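Local coordinates for protein probable transcriptional regulator (Pseudomonas aeruginosa PAO1, PDB 2GEN) that probably binds DNA to regulate transcription, as a TetR-family protein with an N-terminal helix-turn-helix and a larger helical part that meets a second subunit, at residues H162-Q167 with V175-C180; D10-A15 with Y45-N50; T89-W94 with V156-A161. All coordinates share one frame; numbering follows the deposited sequence.

Contact 1: residues H162-Q167 with V175-C180; sequences HDLARQ and VALADC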
ATOM      1  N   HIS A 162      -0.668   5.446  -5.156  1.00 19.18           N
ATOM      2  CA  HIS A 162      -1.199   4.514  -4.190  1.00 20.50           C
ATOM      3  C   HIS A 162      -0.746   4.885  -2.761  1.00 19.85           C
ATOM      4  O   HIS A 162      -1.547   4.864  -1.798  1.00 19.69           O
ATOM      5  CB  HIS A 162      -0.726   3.083  -4.508  1.00 21.91           C
ATOM      6  CG  HIS A 162      -1.502   2.396  -5.586  1.00 22.37           C
ATOM      7  ND1 HIS A 162      -1.176   1.119  -6.031  1.00 25.72           N
ATOM      8  CD2 HIS A 162      -2.579   2.787  -6.319  1.00 25.98           C
ATOM      9  CE1 HIS A 162      -2.042   0.747  -6.963  1.00 26.17           C
ATOM     10  NE2 HIS A 162      -2.902   1.739  -7.161  1.00 26.78           N
ATOM     11  N   ASP A 163       0.543   5.181  -2.635  1.00 19.58           N
ATOM     12  CA  ASP A 163       1.109   5.446  -1.322  1.00 21.40           C
ATOM     13  C   ASP A 163       0.542   6.743  -0.726  1.00 20.92           C
ATOM     14  O   ASP A 163       0.104   6.750   0.433  1.00 22.11           O
ATOM     15  CB  ASP A 163       2.629   5.493  -1.403  1.00 21.97           C
ATOM     16  CG  ASP A 163       3.282   5.428  -0.040  1.00 27.06           C
ATOM     17  OD1 ASP A 163       3.305   4.315   0.570  1.00 29.20           O
ATOM     18  OD2 ASP A 163       3.756   6.486   0.415  1.00 29.31           O
ATOM     19  N   LEU A 164       0.549   7.824  -1.496  1.00 20.35           N
ATOM     20  CA  LEU A 164      -0.011   9.107  -1.020  1.00 20.42           C
ATOM     21  C   LEU A 164      -1.507   8.965  -0.698  1.00 21.42           C
ATOM     22  O   LEU A 164      -1.970   9.456   0.337  1.00 22.28           O
ATOM     23  CB  LEU A 164       0.215  10.202  -2.029  1.00 19.59           C
ATOM     24  CG  LEU A 164      -0.032  11.655  -1.556  1.00 20.73           C
ATOM     25  CD1 LEU A 164       0.757  11.937  -0.260  1.00 23.90           C
ATOM     26  CD2 LEU A 164       0.373  12.651  -2.621  1.00 21.45           C
ATOM     27  N   ALA A 165      -2.256   8.272  -1.560  1.00 20.65           N
ATOM     28  CA  ALA A 165      -3.680   8.062  -1.310  1.00 22.25           C
ATOM     29  C   ALA A 165      -3.924   7.345   0.016  1.00 23.36           C
ATOM     30  O   ALA A 165      -4.763   7.771   0.815  1.00 23.80           O
ATOM     31  CB  ALA A 165      -4.308   7.283  -2.446  1.00 21.84           C
ATOM     32  N   ARG A 166      -3.172   6.266   0.247  1.00 24.42           N
ATOM     33  CA  ARG A 166      -3.234   5.528   1.521  1.00 26.32           C
ATOM     34  C   ARG A 166      -3.017   6.474   2.740  1.00 26.72           C
ATOM     35  O   ARG A 166      -3.848   6.519   3.668  1.00 27.55           O
ATOM     36  CB  ARG A 166      -2.207   4.377   1.478  1.00 25.88           C
ATOM     37  CG  ARG A 166      -2.438   3.263   2.461  1.00 30.32           C
ATOM     38  CD  ARG A 166      -1.469   2.047   2.234  1.00 29.78           C
ATOM     39  NE  ARG A 166      -1.864   1.067   1.216  1.00 36.64           N
ATOM     40  CZ  ARG A 166      -2.729   0.060   1.404  1.00 37.72           C
ATOM     41  NH1 ARG A 166      -3.351  -0.097   2.568  1.00 35.72           N
ATOM     42  NH2 ARG A 166      -3.001  -0.777   0.407  1.00 39.54           N
ATOM     43  N   GLN A 167      -1.955   7.284   2.695  1.00 26.46           N
ATOM     44  CA  GLN A 167      -1.629   8.209   3.796  1.00 26.75           C
ATOM     45  C   GLN A 167      -2.686   9.276   3.954  1.00 27.64           C
ATOM     46  O   GLN A 167      -3.087   9.618   5.074  1.00 28.17           O
ATOM     47  CB  GLN A 167      -0.281   8.870   3.531  1.00 27.13           C
ATOM     48  CG  GLN A 167       0.883   7.850   3.421  1.00 28.63           C
ATOM     49  CD  GLN A 167       1.004   7.007   4.682  1.00 35.95           C
ATOM     50  OE1 GLN A 167       0.694   5.813   4.674  1.00 39.14           O
ATOM     51  NE2 GLN A 167       1.425   7.635   5.779  1.00 38.16           N
ATOM     52  N   VAL A 175      -0.991  17.459   3.023  1.00 40.43           N
ATOM     53  CA  VAL A 175      -1.381  17.956   1.689  1.00 39.74           C
ATOM     54  C   VAL A 175      -2.766  17.475   1.257  1.00 37.49           C
ATOM     55  O   VAL A 175      -3.234  16.455   1.738  1.00 38.26           O
ATOM     56  CB  VAL A 175      -0.364  17.576   0.550  1.00 40.05           C
ATOM     57  CG1 VAL A 175       0.543  18.740   0.230  1.00 41.77           C
ATOM     58  CG2 VAL A 175       0.409  16.335   0.865  1.00 41.58           C
ATOM     59  N   ALA A 176      -3.430  18.236   0.385  1.00 35.46           N
ATOM     60  CA  ALA A 176      -4.683  17.786  -0.218  1.00 34.05           C
ATOM     61  C   ALA A 176      -4.282  16.859  -1.376  1.00 32.87           C
ATOM     62  O   ALA A 176      -3.451  17.247  -2.210  1.00 33.00           O
ATOM     63  CB  ALA A 176      -5.484  18.966  -0.729  1.00 33.41           C
ATOM     64  N   LEU A 177      -4.809  15.635  -1.392  1.00 32.20           N
ATOM     65  CA  LEU A 177      -4.531  14.702  -2.518  1.00 31.27           C
ATOM     66  C   LEU A 177      -4.725  15.324  -3.905  1.00 30.55           C
ATOM     67  O   LEU A 177      -3.832  15.157  -4.747  1.00 29.61           O
ATOM     68  CB  LEU A 177      -5.314  13.380  -2.397  1.00 32.09           C
ATOM     69  CG  LEU A 177      -4.919  12.273  -3.397  1.00 31.56           C
ATOM     70  CD1 LEU A 177      -3.448  11.859  -3.261  1.00 33.33           C
ATOM     71  CD2 LEU A 177      -5.826  11.050  -3.269  1.00 29.58           C
ATOM     72  N   ALA A 178      -5.834  16.054  -4.144  1.00 29.95           N
ATOM     73  CA  ALA A 178      -6.056  16.737  -5.422  1.00 29.50           C
ATOM     74  C   ALA A 178      -4.950  17.728  -5.747  1.00 28.80           C
ATOM     75  O   ALA A 178      -4.635  17.915  -6.910  1.00 29.78           O
ATOM     76  CB  ALA A 178      -7.439  17.449  -5.469  1.00 30.20           C
ATOM     77  N   ASP A 179      -4.331  18.344  -4.725  1.00 28.09           N
ATOM     78  CA  ASP A 179      -3.264  19.319  -4.972  1.00 28.38           C
ATOM     79  C   ASP A 179      -1.959  18.648  -5.406  1.00 27.35           C
ATOM     80  O   ASP A 179      -1.021  19.331  -5.755  1.00 28.42           O
ATOM     81  CB  ASP A 179      -2.964  20.187  -3.721  1.00 28.35           C
ATOM     82  CG  ASP A 179      -3.972  21.325  -3.501  1.00 32.54           C
ATOM     83  OD1 ASP A 179      -4.724  21.670  -4.441  1.00 34.07           O
ATOM     84  OD2 ASP A 179      -3.980  21.878  -2.353  1.00 34.14           O
ATOM     85  N   CYS A 180      -1.878  17.317  -5.356  1.00 26.20           N
ATOM     86  CA  CYS A 180      -0.655  16.641  -5.809  1.00 24.68           C
ATOM     87  C   CYS A 180      -0.898  15.899  -7.132  1.00 23.48           C
ATOM     88  O   CYS A 180      -0.014  15.208  -7.611  1.00 22.71           O
ATOM     89  CB  CYS A 180      -0.202  15.621  -4.787  1.00 25.36           C
ATOM     90  SG  CYS A 180       0.175  16.393  -3.178  1.00 30.11           S
TER

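Contact 2: residues D10-A15 with Y45-N50; sequences DEILQA and YHHFGN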
ATOM      1  N   ASP A  10     -26.349  -0.597  -8.676  1.00 41.25           N
ATOM      2  CA  ASP A  10     -25.391   0.453  -8.322  1.00 40.97           C
ATOM      3  C   ASP A  10     -25.842   1.166  -7.060  1.00 40.36           C
ATOM      4  O   ASP A  10     -25.022   1.494  -6.201  1.00 39.63           O
ATOM      5  CB  ASP A  10     -25.273   1.484  -9.449  1.00 41.33           C
ATOM      6  CG  ASP A  10     -24.505   0.969 -10.642  1.00 42.34           C
ATOM      7  OD1 ASP A  10     -23.979  -0.173 -10.618  1.00 42.42           O
ATOM      8  OD2 ASP A  10     -24.437   1.723 -11.629  1.00 46.48           O
ATOM      9  N   GLU A  11     -27.150   1.417  -6.988  1.00 39.60           N
ATOM     10  CA  GLU A  11     -27.799   2.085  -5.847  1.00 40.47           C
ATOM     11  C   GLU A  11     -27.629   1.257  -4.570  1.00 38.11           C
ATOM     12  O   GLU A  11     -27.333   1.789  -3.492  1.00 37.55           O
ATOM     13  CB  GLU A  11     -29.291   2.301  -6.170  1.00 40.66           C
ATOM     14  CG  GLU A  11     -29.932   3.528  -5.506  1.00 43.52           C
ATOM     15  CD  GLU A  11     -31.192   4.036  -6.238  1.00 44.19           C
ATOM     16  OE1 GLU A  11     -31.804   3.259  -7.015  1.00 48.56           O
ATOM     17  OE2 GLU A  11     -31.571   5.224  -6.028  1.00 49.65           O
ATOM     18  N   ILE A  12     -27.811  -0.054  -4.707  1.00 36.75           N
ATOM     19  CA  ILE A  12     -27.618  -0.998  -3.600  1.00 34.92           C
ATOM     20  C   ILE A  12     -26.157  -1.028  -3.114  1.00 33.73           C
ATOM     21  O   ILE A  12     -25.883  -0.947  -1.907  1.00 32.43           O
ATOM     22  CB  ILE A  12     -28.116  -2.408  -3.983  1.00 35.40           C
ATOM     23  CG1 ILE A  12     -29.659  -2.397  -4.065  1.00 36.17           C
ATOM     24  CG2 ILE A  12     -27.588  -3.456  -3.012  1.00 34.67           C
ATOM     25  CD1 ILE A  12     -30.244  -3.558  -4.851  1.00 37.16           C
ATOM     26  N   LEU A  13     -25.210  -1.105  -4.049  1.00 32.45           N
ATOM     27  CA  LEU A  13     -23.796  -1.039  -3.663  1.00 30.48           C
ATOM     28  C   LEU A  13     -23.412   0.262  -2.955  1.00 30.23           C
ATOM     29  O   LEU A  13     -22.627   0.245  -2.009  1.00 29.55           O
ATOM     30  CB  LEU A  13     -22.881  -1.305  -4.866  1.00 30.25           C
ATOM     31  CG  LEU A  13     -23.033  -2.699  -5.461  1.00 30.01           C
ATOM     32  CD1 LEU A  13     -22.086  -2.842  -6.636  1.00 30.87           C
ATOM     33  CD2 LEU A  13     -22.725  -3.804  -4.387  1.00 29.06           C
ATOM     34  N   GLN A  14     -23.961   1.397  -3.393  1.00 30.27           N
ATOM     35  CA  GLN A  14     -23.613   2.649  -2.739  1.00 31.53           C
ATOM     36  C   GLN A  14     -24.177   2.702  -1.318  1.00 31.22           C
ATOM     37  O   GLN A  14     -23.529   3.224  -0.418  1.00 31.79           O
ATOM     38  CB  GLN A  14     -23.992   3.889  -3.582  1.00 32.22           C
ATOM     39  CG  GLN A  14     -23.059   4.127  -4.828  1.00 35.47           C
ATOM     40  CD  GLN A  14     -21.527   4.051  -4.518  1.00 37.21           C
ATOM     41  OE1 GLN A  14     -20.853   3.031  -4.806  1.00 36.17           O
ATOM     42  NE2 GLN A  14     -20.995   5.110  -3.915  1.00 35.10           N
ATOM     43  N   ALA A  15     -25.367   2.140  -1.124  1.00 31.57           N
ATOM     44  CA  ALA A  15     -25.966   2.004   0.216  1.00 31.67           C
ATOM     45  C   ALA A  15     -25.098   1.144   1.114  1.00 30.97           C
ATOM     46  O   ALA A  15     -24.812   1.521   2.240  1.00 31.99           O
ATOM     47  CB  ALA A  15     -27.384   1.398   0.121  1.00 32.06           C
ATOM     48  N   TYR A  45     -31.165 -10.097  -2.205  1.00 39.39           N
ATOM     49  CA  TYR A  45     -30.753 -11.438  -2.568  1.00 39.19           C
ATOM     50  C   TYR A  45     -30.906 -11.694  -4.076  1.00 39.67           C
ATOM     51  O   TYR A  45     -30.078 -12.392  -4.673  1.00 39.69           O
ATOM     52  CB  TYR A  45     -31.511 -12.489  -1.727  1.00 38.40           C
ATOM     53  CG  TYR A  45     -30.798 -12.884  -0.446  1.00 36.26           C
ATOM     54  CD1 TYR A  45     -30.928 -12.117   0.716  1.00 33.65           C
ATOM     55  CD2 TYR A  45     -29.977 -14.011  -0.404  1.00 34.53           C
ATOM     56  CE1 TYR A  45     -30.264 -12.477   1.903  1.00 35.88           C
ATOM     57  CE2 TYR A  45     -29.319 -14.386   0.771  1.00 36.71           C
ATOM     58  CZ  TYR A  45     -29.475 -13.613   1.927  1.00 36.52           C
ATOM     59  OH  TYR A  45     -28.813 -13.990   3.086  1.00 38.33           O
ATOM     60  N   HIS A  46     -31.955 -11.136  -4.688  1.00 40.56           N
ATOM     61  CA  HIS A  46     -32.198 -11.356  -6.117  1.00 41.61           C
ATOM     62  C   HIS A  46     -31.094 -10.731  -6.966  1.00 41.76           C
ATOM     63  O   HIS A  46     -30.524 -11.392  -7.840  1.00 41.44           O
ATOM     64  CB  HIS A  46     -33.571 -10.834  -6.559  1.00 41.99           C
ATOM     65  CG  HIS A  46     -33.906 -11.179  -7.979  1.00 44.16           C
ATOM     66  ND1 HIS A  46     -33.945 -10.237  -8.986  1.00 44.29           N
ATOM     67  CD2 HIS A  46     -34.189 -12.367  -8.567  1.00 45.42           C
ATOM     68  CE1 HIS A  46     -34.251 -10.828 -10.129  1.00 44.55           C
ATOM     69  NE2 HIS A  46     -34.399 -12.120  -9.905  1.00 45.50           N
ATOM     70  N   HIS A  47     -30.795  -9.465  -6.683  1.00 42.33           N
ATOM     71  CA  HIS A  47     -29.733  -8.736  -7.383  1.00 42.85           C
ATOM     72  C   HIS A  47     -28.366  -9.319  -7.079  1.00 42.38           C
ATOM     73  O   HIS A  47     -27.581  -9.582  -8.002  1.00 43.22           O
ATOM     74  CB  HIS A  47     -29.764  -7.254  -7.023  1.00 43.19           C
ATOM     75  CG  HIS A  47     -30.998  -6.549  -7.484  1.00 45.76           C
ATOM     76  ND1 HIS A  47     -31.392  -6.523  -8.806  1.00 47.60           N
ATOM     77  CD2 HIS A  47     -31.929  -5.842  -6.799  1.00 47.25           C
ATOM     78  CE1 HIS A  47     -32.510  -5.826  -8.914  1.00 47.57           C
ATOM     79  NE2 HIS A  47     -32.855  -5.400  -7.713  1.00 48.24           N
ATOM     80  N   PHE A  48     -28.083  -9.537  -5.796  1.00 41.34           N
ATOM     81  CA  PHE A  48     -26.782 -10.032  -5.376  1.00 40.08           C
ATOM     82  C   PHE A  48     -26.833 -11.301  -4.518  1.00 39.55           C
ATOM     83  O   PHE A  48     -26.531 -12.383  -5.013  1.00 38.71           O
ATOM     84  CB  PHE A  48     -25.996  -8.934  -4.642  1.00 40.17           C
ATOM     85  CG  PHE A  48     -25.680  -7.728  -5.495  1.00 39.93           C
ATOM     86  CD1 PHE A  48     -24.904  -7.852  -6.648  1.00 39.51           C
ATOM     87  CD2 PHE A  48     -26.146  -6.463  -5.135  1.00 39.98           C
ATOM     88  CE1 PHE A  48     -24.593  -6.736  -7.429  1.00 39.09           C
ATOM     89  CE2 PHE A  48     -25.836  -5.339  -5.914  1.00 39.75           C
ATOM     90  CZ  PHE A  48     -25.066  -5.483  -7.063  1.00 40.06           C
ATOM     91  N   GLY A  49     -27.186 -11.149  -3.243  1.00 38.72           N
ATOM     92  CA  GLY A  49     -27.008 -12.194  -2.231  1.00 38.07           C
ATOM     93  C   GLY A  49     -26.921 -11.579  -0.846  1.00 37.01           C
ATOM     94  O   GLY A  49     -27.483 -10.511  -0.606  1.00 36.78           O
ATOM     95  N   ASN A  50     -26.217 -12.238   0.070  1.00 36.93           N
ATOM     96  CA  ASN A  50     -26.113 -11.743   1.449  1.00 37.05           C
ATOM     97  C   ASN A  50     -25.075 -10.637   1.583  1.00 37.18           C
ATOM     98  O   ASN A  50     -24.526 -10.181   0.567  1.00 37.58           O
ATOM     99  CB  ASN A  50     -25.801 -12.885   2.434  1.00 37.39           C
ATOM    100  CG  ASN A  50     -24.548 -13.662   2.072  1.00 37.61           C
ATOM    101  OD1 ASN A  50     -23.553 -13.109   1.578  1.00 36.05           O
ATOM    102  ND2 ASN A  50     -24.580 -14.951   2.345  1.00 37.32           N
TER

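Contact 3: residues T89-W94 with V156-A161; sequences TSYIDW and VVIGPA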
ATOM      1  N   THR A  89      -3.648  10.061 -13.181  1.00 14.27           N
ATOM      2  CA  THR A  89      -4.830  10.985 -12.912  1.00 14.97           C
ATOM      3  C   THR A  89      -6.122  10.198 -12.691  1.00 15.85           C
ATOM      4  O   THR A  89      -6.960  10.637 -11.922  1.00 17.66           O
ATOM      5  CB  THR A  89      -5.022  12.002 -14.032  1.00 16.26           C
ATOM      6  OG1 THR A  89      -5.338  11.310 -15.248  1.00 15.56           O
ATOM      7  CG2 THR A  89      -3.750  12.795 -14.238  1.00 16.21           C
ATOM      8  N   SER A  90      -6.331   9.063 -13.376  1.00 14.13           N
ATOM      9  CA  SER A  90      -7.547   8.286 -13.193  1.00 15.88           C
ATOM     10  C   SER A  90      -7.676   7.786 -11.758  1.00 16.62           C
ATOM     11  O   SER A  90      -8.760   7.820 -11.168  1.00 15.99           O
ATOM     12  CB  SER A  90      -7.645   7.131 -14.206  1.00 15.12           C
ATOM     13  OG  SER A  90      -7.713   7.652 -15.504  1.00 16.93           O
ATOM     14  N   TYR A  91      -6.548   7.344 -11.185  1.00 15.99           N
ATOM     15  CA  TYR A  91      -6.587   6.823  -9.842  1.00 17.33           C
ATOM     16  C   TYR A  91      -6.830   7.947  -8.826  1.00 16.86           C
ATOM     17  O   TYR A  91      -7.740   7.837  -8.000  1.00 18.14           O
ATOM     18  CB  TYR A  91      -5.290   6.059  -9.527  1.00 17.22           C
ATOM     19  CG  TYR A  91      -5.352   5.540  -8.144  1.00 18.38           C
ATOM     20  CD1 TYR A  91      -6.255   4.506  -7.816  1.00 21.61           C
ATOM     21  CD2 TYR A  91      -4.570   6.104  -7.127  1.00 19.32           C
ATOM     22  CE1 TYR A  91      -6.343   4.024  -6.490  1.00 24.59           C
ATOM     23  CE2 TYR A  91      -4.651   5.633  -5.814  1.00 21.28           C
ATOM     24  CZ  TYR A  91      -5.520   4.606  -5.511  1.00 22.85           C
ATOM     25  OH  TYR A  91      -5.626   4.157  -4.212  1.00 27.14           O
ATOM     26  N   ILE A  92      -6.088   9.036  -8.951  1.00 16.50           N
ATOM     27  CA  ILE A  92      -6.163  10.146  -7.994  1.00 15.71           C
ATOM     28  C   ILE A  92      -7.590  10.725  -8.062  1.00 16.24           C
ATOM     29  O   ILE A  92      -8.247  10.865  -7.044  1.00 17.17           O
ATOM     30  CB  ILE A  92      -5.082  11.201  -8.289  1.00 16.96           C
ATOM     31  CG1 ILE A  92      -3.693  10.627  -7.935  1.00 16.59           C
ATOM     32  CG2 ILE A  92      -5.409  12.530  -7.505  1.00 17.01           C
ATOM     33  CD1 ILE A  92      -3.521  10.286  -6.489  1.00 27.78           C
ATOM     34  N   ASP A  93      -8.064  10.971  -9.274  1.00 16.02           N
ATOM     35  CA  ASP A  93      -9.417  11.582  -9.443  1.00 16.65           C
ATOM     36  C   ASP A  93     -10.488  10.682  -8.869  1.00 17.91           C
ATOM     37  O   ASP A  93     -11.404  11.169  -8.233  1.00 19.22           O
ATOM     38  CB  ASP A  93      -9.683  11.862 -10.898  1.00 17.18           C
ATOM     39  CG  ASP A  93      -8.799  12.975 -11.433  1.00 16.47           C
ATOM     40  OD1 ASP A  93      -8.111  13.658 -10.611  1.00 20.47           O
ATOM     41  OD2 ASP A  93      -8.791  13.210 -12.670  1.00 18.64           O
ATOM     42  N   TRP A  94     -10.395   9.363  -9.131  1.00 17.21           N
ATOM     43  CA  TRP A  94     -11.370   8.417  -8.633  1.00 17.73           C
ATOM     44  C   TRP A  94     -11.370   8.392  -7.076  1.00 18.76           C
ATOM     45  O   TRP A  94     -12.445   8.400  -6.434  1.00 19.64           O
ATOM     46  CB  TRP A  94     -11.141   7.012  -9.236  1.00 18.41           C
ATOM     47  CG  TRP A  94     -12.263   6.068  -8.835  1.00 19.41           C
ATOM     48  CD1 TRP A  94     -13.480   5.861  -9.499  1.00 22.74           C
ATOM     49  CD2 TRP A  94     -12.294   5.252  -7.680  1.00 21.33           C
ATOM     50  NE1 TRP A  94     -14.236   4.936  -8.795  1.00 23.97           N
ATOM     51  CE2 TRP A  94     -13.533   4.545  -7.687  1.00 21.66           C
ATOM     52  CE3 TRP A  94     -11.389   5.023  -6.634  1.00 23.53           C
ATOM     53  CZ2 TRP A  94     -13.880   3.634  -6.663  1.00 21.59           C
ATOM     54  CZ3 TRP A  94     -11.737   4.096  -5.627  1.00 24.67           C
ATOM     55  CH2 TRP A  94     -12.971   3.434  -5.666  1.00 21.17           C
ATOM     56  N   VAL A 156       6.376   1.693 -10.416  1.00 19.02           N
ATOM     57  CA  VAL A 156       6.866   3.082 -10.501  1.00 19.63           C
ATOM     58  C   VAL A 156       5.772   4.037 -10.918  1.00 20.05           C
ATOM     59  O   VAL A 156       5.618   5.086 -10.284  1.00 18.45           O
ATOM     60  CB  VAL A 156       8.322   3.403 -11.100  1.00 23.09           C
ATOM     61  CG1 VAL A 156       9.324   2.230 -11.123  1.00 19.80           C
ATOM     62  CG2 VAL A 156       8.426   4.473 -12.116  1.00 21.47           C
ATOM     63  N   VAL A 157       4.954   3.643 -11.899  1.00 18.54           N
ATOM     64  CA  VAL A 157       3.920   4.596 -12.363  1.00 18.80           C
ATOM     65  C   VAL A 157       2.858   4.890 -11.293  1.00 18.89           C
ATOM     66  O   VAL A 157       2.516   6.095 -11.064  1.00 19.63           O
ATOM     67  CB  VAL A 157       3.265   4.108 -13.689  1.00 19.05           C
ATOM     68  CG1 VAL A 157       2.016   5.003 -14.056  1.00 23.97           C
ATOM     69  CG2 VAL A 157       4.291   4.167 -14.778  1.00 20.94           C
ATOM     70  N   ILE A 158       2.352   3.845 -10.650  1.00 16.84           N
ATOM     71  CA  ILE A 158       1.218   3.994  -9.695  1.00 19.30           C
ATOM     72  C   ILE A 158       1.582   3.990  -8.211  1.00 19.20           C
ATOM     73  O   ILE A 158       0.737   4.337  -7.350  1.00 19.98           O
ATOM     74  CB  ILE A 158       0.055   2.971 -10.000  1.00 20.41           C
ATOM     75  CG1 ILE A 158      -1.313   3.477  -9.507  1.00 22.07           C
ATOM     76  CG2 ILE A 158       0.351   1.613  -9.448  1.00 18.39           C
ATOM     77  CD1 ILE A 158      -1.752   4.743 -10.258  1.00 25.82           C
ATOM     78  N   GLY A 159       2.808   3.538  -7.867  1.00 18.19           N
ATOM     79  CA  GLY A 159       3.181   3.389  -6.451  1.00 16.39           C
ATOM     80  C   GLY A 159       3.067   4.718  -5.678  1.00 15.65           C
ATOM     81  O   GLY A 159       2.483   4.707  -4.606  1.00 16.91           O
ATOM     82  N   PRO A 160       3.652   5.806  -6.202  1.00 15.39           N
ATOM     83  CA  PRO A 160       3.497   7.076  -5.435  1.00 16.43           C
ATOM     84  C   PRO A 160       2.038   7.473  -5.169  1.00 17.16           C
ATOM     85  O   PRO A 160       1.674   7.805  -4.016  1.00 17.86           O
ATOM     86  CB  PRO A 160       4.229   8.100  -6.295  1.00 17.12           C
ATOM     87  CG  PRO A 160       5.341   7.306  -6.942  1.00 16.15           C
ATOM     88  CD  PRO A 160       4.566   6.028  -7.340  1.00 14.52           C
ATOM     89  N   ALA A 161       1.193   7.434  -6.202  1.00 17.77           N
ATOM     90  CA  ALA A 161      -0.215   7.721  -6.039  1.00 18.03           C
ATOM     91  C   ALA A 161      -0.886   6.770  -5.052  1.00 18.16           C
ATOM     92  O   ALA A 161      -1.608   7.225  -4.191  1.00 18.53           O
ATOM     93  CB  ALA A 161      -0.946   7.683  -7.433  1.00 17.20           C
TER

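Contact 1: residues H162-Q167 with V175-C180
L164 and L177 overlap side by side, each pointing back toward the other's backbone. L164 reaches out from helix 150-169, and L177 comes back from the turn that precedes helix 181-192. Branch carbon CG of L164 meets methyl CD1 of L177 at 3.8 Å. L164 holds its CG anti to the backbone N (chi1 -167°), which carries its branches across toward the turn. There its CD2 lies alongside C180, 3.7 Å from C180 CB and 3.8 Å from C180 SG. The second methyl of L177, CD2, drops onto the helix surface and meets CB of A165 at 4.1 Å. A165 is small, and the two backbones draw nearest at this point, with 6.8 Å between A165 CA and L177 CA. The four touching residues are buried and meet through carbon and sulfur alone. The contact thus folds the loop after one helix back onto that helix. C180 sits at the N-cap position, right before helix 181-192, so the contact reaches that helix's start. Helix 80-97 closes one flank, with Y91 on A165, and I92, V95 and V96 on L177. On another flank, S155 and C152 of the second subunit pack on L164 and C180.

Contact 2: residues D10-A15 with Y45-N50
The F48 ring meets I12 at its edge: methyl CG2 of I12 lies in the ring plane, 3.9 Å from F48 CE2. One face of the ring, toward the rim, carries CB of the preceding residue, H47. L13 approaches the same end of the ring obliquely and at about a right angle to the F48 side chain. Its CD2 is 3.8 Å from F48 CE2, and its CG is 3.8 Å from F48 CZ. The H47 ring is met obliquely by the other end of I12, with I12 CD1 only 3.4 Å from H47 CD2. That is close for two carbons. I12 can serve both rings because its branches part: CG2 stands anti to the backbone N and takes F48, while CG1, beside the N (chi1 -71°), leads CD1 to H47. F48 is the first residue to leave helical backbone angles after helix 41-47, and it turns inward here. Helix 51-76 adds R53, I54 and E57 around F48, and A61 against L13. H47 and F48 end the predicted helix-turn-helix motif, and K9, on helix 9-23, packs on both side chains. Across the contact F48 meets only carbon, though K9, R53 and E57 also pack on it. H47 and F48 are partly exposed. This implies that the close of helix 41-47, probably the DNA-recognition helix as in TetR relatives, meets helix 9-23 through apolar packing rather than directed polar bonds.

Contact 3: residues T89-W94 with V156-A161
A161 fits between Y91 and I92, and this is the tight part of the contact. Its CB is 3.8 Å from I92 CD1 and 4.0 Å from Y91 CD2, so one methyl group is gripped by two side chains of helix 80-97. The backbones come nearest here, with I92 CA 6.7 Å from A161 CA. The carbonyl O of A161 lies at the edge of the Y91 ring, near its plane, 3.8 Å from CE2. With CG anti to the backbone N (chi1 180°), the Y91 ring reaches across segment 156-161 and on to H162, whose ring it meets edge-to-face. The two helix segments run nearly parallel, 20° apart. Their axes come no closer than 10.1 Å, and side chains make the contact. Helix 150-169 is kinked here, where the N atoms of P160 and A161 make no bond to the preceding turn. P160 also packs on P160 of the second subunit, and V156 on L184 of that subunit. This is consistent with the four-helix-bundle dimer interface common in TetR proteins, to which each subunit gives two helices. The contact thus joins a dimer helix to the core of its own subunit. The looser side starts at I158, which is partly exposed. Its methyl CD1 reaches Y91 CB at 3.8 Å, its one close touch on segment 89-94, and its approach to the Y91 ring is oblique. T89 and D93, on helix 80-97, are partly exposed and turn to other partners: D93 makes a salt bridge with R181, and T89 packs on that same arginine.

How the contacts relate
From the N terminus, contact 2 comes first. It closes a loop of 29 residues and ties helix 9-23 to the end of helix 41-47 in the probable DNA-binding part. Contact 3 follows, spanning 61 residues to bring helix 80-97 beside helix 150-169. Contact 1 is last and short, turning the chain back onto helix 150-169 across seven residues. The three loops lie in series; none nests or crosses. Contacts 1 and 3 share helix 150-169, touch directly, have centres about 9 Å apart, and both reach the second subunit. Contact 2 lies on the opposite side of the chain's centre from the other two, its centre about 30 Å from that of contact 1.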